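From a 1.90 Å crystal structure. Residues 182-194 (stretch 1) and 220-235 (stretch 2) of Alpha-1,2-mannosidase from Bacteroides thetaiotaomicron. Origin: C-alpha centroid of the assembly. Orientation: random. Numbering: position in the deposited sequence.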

# COMPACT_ATOMS: atom_id res chain seq x y z
N ASN A 182 4.83 28.77 -39.26
CA ASN A 182 5.73 29.70 -38.61
C ASN A 182 6.84 30.06 -39.62
O ASN A 182 7.50 29.18 -40.17
CB ASN A 182 6.28 29.09 -37.30
CG ASN A 182 7.23 30.03 -36.58
OD1 ASN A 182 6.81 30.93 -35.82
ND2 ASN A 182 8.51 29.81 -36.79
N TYR A 183 6.98 31.36 -39.89
CA TYR A 183 7.93 31.84 -40.90
C TYR A 183 9.16 32.32 -40.16
O TYR A 183 9.06 33.20 -39.30
CB TYR A 183 7.30 33.00 -41.68
CG TYR A 183 5.98 32.62 -42.31
CD1 TYR A 183 5.94 31.93 -43.52
CD2 TYR A 183 4.77 32.91 -41.67
CE1 TYR A 183 4.71 31.57 -44.11
CE2 TYR A 183 3.54 32.55 -42.26
CZ TYR A 183 3.53 31.88 -43.46
OH TYR A 183 2.34 31.51 -44.03
N PHE A 184 10.32 31.74 -40.46
CA PHE A 184 11.52 32.09 -39.70
C PHE A 184 12.63 32.65 -40.58
O PHE A 184 12.63 32.47 -41.81
CB PHE A 184 12.01 30.89 -38.88
CG PHE A 184 12.42 29.69 -39.71
CD1 PHE A 184 13.70 29.62 -40.27
CD2 PHE A 184 11.55 28.63 -39.91
CE1 PHE A 184 14.09 28.51 -41.03
CE2 PHE A 184 11.92 27.52 -40.68
CZ PHE A 184 13.19 27.45 -41.24
N MET A 185 13.56 33.37 -39.96
CA MET A 185 14.74 33.85 -40.68
C MET A 185 15.89 33.93 -39.72
O MET A 185 15.71 34.13 -38.50
CB MET A 185 14.52 35.20 -41.37
CG MET A 185 14.42 36.41 -40.46
SD MET A 185 14.67 38.00 -41.32
CE MET A 185 16.43 38.07 -41.56
N MET A 186 17.09 33.78 -40.27
CA MET A 186 18.28 33.87 -39.45
C MET A 186 19.45 34.42 -40.25
O MET A 186 19.48 34.35 -41.48
CB MET A 186 18.62 32.51 -38.85
CG MET A 186 19.03 31.48 -39.85
SD MET A 186 19.24 29.86 -39.08
CE MET A 186 17.53 29.36 -38.99
N GLU A 187 20.40 34.98 -39.53
CA GLU A 187 21.53 35.60 -40.18
C GLU A 187 22.78 35.11 -39.47
O GLU A 187 22.74 34.91 -38.26
CB GLU A 187 21.41 37.12 -40.03
CG GLU A 187 22.56 37.89 -40.66
CD GLU A 187 22.54 39.35 -40.28
OE1 GLU A 187 22.47 39.67 -39.08
OE2 GLU A 187 22.57 40.18 -41.19
N PHE A 188 23.85 34.88 -40.23
CA PHE A 188 25.12 34.41 -39.67
C PHE A 188 26.16 35.52 -39.81
O PHE A 188 26.17 36.26 -40.81
CB PHE A 188 25.58 33.12 -40.38
CG PHE A 188 24.60 31.97 -40.24
CD1 PHE A 188 24.76 31.02 -39.25
CD2 PHE A 188 23.49 31.88 -41.06
CE1 PHE A 188 23.86 29.97 -39.09
CE2 PHE A 188 22.57 30.83 -40.92
CZ PHE A 188 22.76 29.88 -39.93
N SER A 189 27.04 35.63 -38.82
CA SER A 189 27.99 36.72 -38.80
C SER A 189 29.15 36.52 -39.78
O SER A 189 29.81 37.48 -40.18
CB SER A 189 28.54 36.89 -37.38
OG SER A 189 29.17 35.70 -36.94
N HIS A 190 29.41 35.27 -40.17
CA HIS A 190 30.60 34.96 -40.96
C HIS A 190 30.20 34.37 -42.31
O HIS A 190 29.10 33.84 -42.46
CB HIS A 190 31.48 33.98 -40.18
CG HIS A 190 32.30 34.63 -39.11
ND1 HIS A 190 31.76 35.03 -37.90
CD2 HIS A 190 33.62 34.95 -39.05
CE1 HIS A 190 32.71 35.58 -37.16
NE2 HIS A 190 33.84 35.54 -37.83
N PRO A 191 31.10 34.47 -43.30
CA PRO A 191 30.83 33.96 -44.65
C PRO A 191 30.48 32.48 -44.66
O PRO A 191 31.11 31.67 -43.97
CB PRO A 191 32.17 34.14 -45.37
CG PRO A 191 32.85 35.27 -44.63
CD PRO A 191 32.41 35.15 -43.21
N VAL A 192 29.48 32.15 -45.47
CA VAL A 192 29.05 30.79 -45.68
C VAL A 192 29.88 30.20 -46.81
O VAL A 192 29.67 30.53 -47.97
CB VAL A 192 27.56 30.76 -46.04
CG1 VAL A 192 27.10 29.33 -46.37
CG2 VAL A 192 26.71 31.35 -44.91
N ILE A 193 30.81 29.32 -46.48
CA ILE A 193 31.76 28.77 -47.45
C ILE A 193 31.14 27.68 -48.31
O ILE A 193 31.36 27.65 -49.53
CB ILE A 193 32.99 28.19 -46.74
CG1 ILE A 193 33.57 29.24 -45.79
CG2 ILE A 193 34.04 27.74 -47.76
CD1 ILE A 193 33.80 30.59 -46.43
N GLU A 194 30.39 26.77 -47.68
CA GLU A 194 29.66 25.72 -48.41
C GLU A 194 28.27 25.57 -47.78
O GLU A 194 28.04 26.03 -46.66
CB GLU A 194 30.43 24.38 -48.40
CG GLU A 194 31.82 24.50 -49.05
CD GLU A 194 32.69 23.25 -48.89
OE1 GLU A 194 32.14 22.15 -48.72
OE2 GLU A 194 33.93 23.38 -48.94
N LYS A 220 28.41 25.71 -43.92
CA LYS A 220 29.76 25.43 -43.45
C LYS A 220 30.54 26.74 -43.34
O LYS A 220 30.44 27.61 -44.22
CB LYS A 220 30.46 24.48 -44.43
CG LYS A 220 31.82 23.98 -43.98
CD LYS A 220 32.36 23.02 -45.06
CE LYS A 220 33.44 22.09 -44.52
NZ LYS A 220 34.68 22.84 -44.18
N PHE A 221 31.32 26.90 -42.27
CA PHE A 221 32.03 28.16 -42.01
C PHE A 221 33.54 28.00 -41.95
O PHE A 221 34.07 26.89 -42.00
CB PHE A 221 31.51 28.83 -40.72
CG PHE A 221 30.04 29.11 -40.76
CD1 PHE A 221 29.56 30.28 -41.32
CD2 PHE A 221 29.13 28.17 -40.29
CE1 PHE A 221 28.19 30.53 -41.38
CE2 PHE A 221 27.78 28.40 -40.35
CZ PHE A 221 27.29 29.58 -40.88
N ASP A 222 34.23 29.13 -41.86
CA ASP A 222 35.67 29.13 -41.68
C ASP A 222 36.01 30.25 -40.71
O ASP A 222 36.81 31.14 -41.02
CB ASP A 222 36.39 29.35 -43.01
CG ASP A 222 37.87 29.07 -42.91
OD1 ASP A 222 38.28 28.40 -41.93
OD2 ASP A 222 38.61 29.51 -43.80
N VAL A 223 35.36 30.22 -39.55
CA VAL A 223 35.60 31.22 -38.52
C VAL A 223 37.06 31.15 -38.07
O VAL A 223 37.54 30.07 -37.73
CB VAL A 223 34.68 30.99 -37.30
CG1 VAL A 223 34.93 32.08 -36.23
CG2 VAL A 223 33.20 30.95 -37.72
N PRO A 224 37.77 32.29 -38.05
CA PRO A 224 39.17 32.20 -37.63
C PRO A 224 39.33 31.89 -36.14
O PRO A 224 38.46 32.23 -35.33
CB PRO A 224 39.75 33.60 -37.95
CG PRO A 224 38.68 34.34 -38.75
CD PRO A 224 37.36 33.65 -38.45
N ALA A 225 40.42 31.23 -35.77
CA ALA A 225 40.68 30.98 -34.36
C ALA A 225 40.53 32.25 -33.53
O ALA A 225 40.94 33.33 -33.96
CB ALA A 225 42.08 30.39 -34.17
N GLY A 226 39.95 32.14 -32.34
CA GLY A 226 39.75 33.30 -31.49
C GLY A 226 38.43 34.02 -31.74
O GLY A 226 38.00 34.82 -30.91
N GLU A 227 37.79 33.75 -32.87
CA GLU A 227 36.52 34.41 -33.18
C GLU A 227 35.33 33.47 -32.92
O GLU A 227 35.51 32.27 -32.81
CB GLU A 227 36.49 34.93 -34.63
CG GLU A 227 37.52 36.02 -34.91
CD GLU A 227 37.33 36.69 -36.28
OE1 GLU A 227 36.29 36.45 -36.95
OE2 GLU A 227 38.22 37.45 -36.69
N LYS A 228 34.14 34.04 -32.80
CA LYS A 228 32.94 33.24 -32.55
C LYS A 228 31.92 33.56 -33.63
O LYS A 228 31.88 34.69 -34.13
CB LYS A 228 32.35 33.54 -31.17
CG LYS A 228 33.31 33.19 -30.01
CD LYS A 228 32.68 33.48 -28.65
CE LYS A 228 32.50 34.99 -28.44
NZ LYS A 228 32.03 35.31 -27.05
N LEU A 229 31.11 32.57 -33.99
CA LEU A 229 30.02 32.78 -34.92
C LEU A 229 28.83 33.31 -34.13
O LEU A 229 28.50 32.77 -33.06
CB LEU A 229 29.62 31.43 -35.55
CG LEU A 229 28.46 31.46 -36.56
CD1 LEU A 229 28.91 32.12 -37.87
CD2 LEU A 229 27.96 30.04 -36.81
N THR A 230 28.18 34.35 -34.64
CA THR A 230 26.90 34.77 -34.09
C THR A 230 25.79 34.35 -35.04
O THR A 230 25.94 34.45 -36.26
CB THR A 230 26.85 36.30 -33.91
OG1 THR A 230 27.82 36.68 -32.93
CG2 THR A 230 25.48 36.73 -33.42
N ILE A 231 24.69 33.84 -34.49
CA ILE A 231 23.51 33.51 -35.29
C ILE A 231 22.37 34.31 -34.71
O ILE A 231 22.12 34.23 -33.51
CB ILE A 231 23.12 32.02 -35.18
CG1 ILE A 231 24.34 31.12 -35.40
CG2 ILE A 231 22.01 31.67 -36.22
CD1 ILE A 231 24.03 29.61 -35.24
N ARG A 232 21.68 35.07 -35.55
CA ARG A 232 20.54 35.88 -35.11
C ARG A 232 19.33 35.32 -35.78
O ARG A 232 19.38 35.05 -36.97
CB ARG A 232 20.70 37.34 -35.54
CG ARG A 232 21.96 37.99 -34.99
CD ARG A 232 22.18 39.43 -35.54
NE ARG A 232 23.49 39.86 -35.09
CZ ARG A 232 24.57 39.88 -35.86
NH1 ARG A 232 24.47 39.55 -37.14
NH2 ARG A 232 25.74 40.24 -35.35
N THR A 233 18.24 35.16 -35.04
CA THR A 233 17.04 34.55 -35.61
C THR A 233 15.74 35.14 -35.02
O THR A 233 15.72 35.59 -33.87
CB THR A 233 17.10 33.00 -35.48
OG1 THR A 233 16.04 32.39 -36.20
CG2 THR A 233 17.04 32.56 -34.02
N ALA A 234 14.68 35.17 -35.82
CA ALA A 234 13.36 35.52 -35.32
C ALA A 234 12.33 34.85 -36.21
O ALA A 234 12.65 34.40 -37.31
CB ALA A 234 13.14 37.04 -35.30
N SER A 235 11.10 34.76 -35.71
CA SER A 235 10.03 34.13 -36.48
C SER A 235 8.74 34.90 -36.31
O SER A 235 8.62 35.78 -35.43
CB SER A 235 9.84 32.66 -36.06
OG SER A 235 9.16 32.58 -34.81
O HOH W 1 33.19 31.73 -42.34
O HOH W 2 35.43 24.08 -46.81

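The most unusual feature of this contact lies just past the end of strand 182-188, where a side chain takes over one half of the backbone pairing. Ser 189 N still donates to Thr 230 O (3.0 Å), but the returning bond, from Thr 230 N, goes to the side-chain Ser 189 OG (2.8 Å, nearly straight at 175°). With chi1 in the p well, the short serine side chain places its hydroxyl where it can accept this amide proton, and the same OG hydrogen-bonds His 190 ND1 at 2.8 Å. The other ring nitrogen, His 190 NE2, donates to Glu 227 OE1 (2.8 Å, 179°). One imidazole therefore links the serine to the carboxylate, using both nitrogens, while Val 223 CG1 packs over a face of the ring, 4.2 Å from its centroid. Glu 227 closes a type II turn, its N bonded to Pro 224 O at 3.0 Å; Gly 226, at phi 89°, occupies a position where a CB would jam against the preceding carbonyl.

Before this junction the rule is ordinary antiparallel pairing. Met 185 N to Ala 234 O (3.0 Å) and Ala 234 N to Met 185 O (3.1 Å) form one reciprocal pair; Glu 187 N to Arg 232 O (2.8 Å) and Arg 232 N to Glu 187 O (2.9 Å) form the next. Thr 233 OG1 adds a side-chain bond to Met 185 O at 2.9 Å, so that carbonyl accepts twice and a buried hydroxyl is satisfied.

Near the strand end the two faces of the sheet differ. On the face carrying Glu 187 and Arg 232, both partly exposed, a salt bridge joins Glu 187 OE1 to Arg 232 NH1 at 2.8 Å; the extended glutamate, t at chi1 and chi2, meets the guanidinium at its edge. Farther along this same face, Met 185 and Ala 234 are buried. On the other face, Phe 188 and Ile 231 are buried. Ile 231 CG2 sits 4.3 Å from the centroid of the Phe 188 ring, off-centre, and Leu 229 CD2 lies at that ring's edge, 4.1 Å from Phe 188 CD1. Phe 221 points its CA-to-CB bond away, yet its ring returns, bringing CZ to 3.3 Å from Phe 188 CD1 with the planes at an oblique 37°. Large apolar side chains suit this enclosed space.

Farther along, backbone hydrogen bonds tie the two stretches together again: Ile 193 N to Lys 220 O (2.9 Å) and Lys 220 N to Glu 194 O (2.8 Å). Water finishes the exposed margin, one molecule bridging Pro 191 O and Asp 222 N, another linking Glu 194 OE2 to Lys 220 NZ.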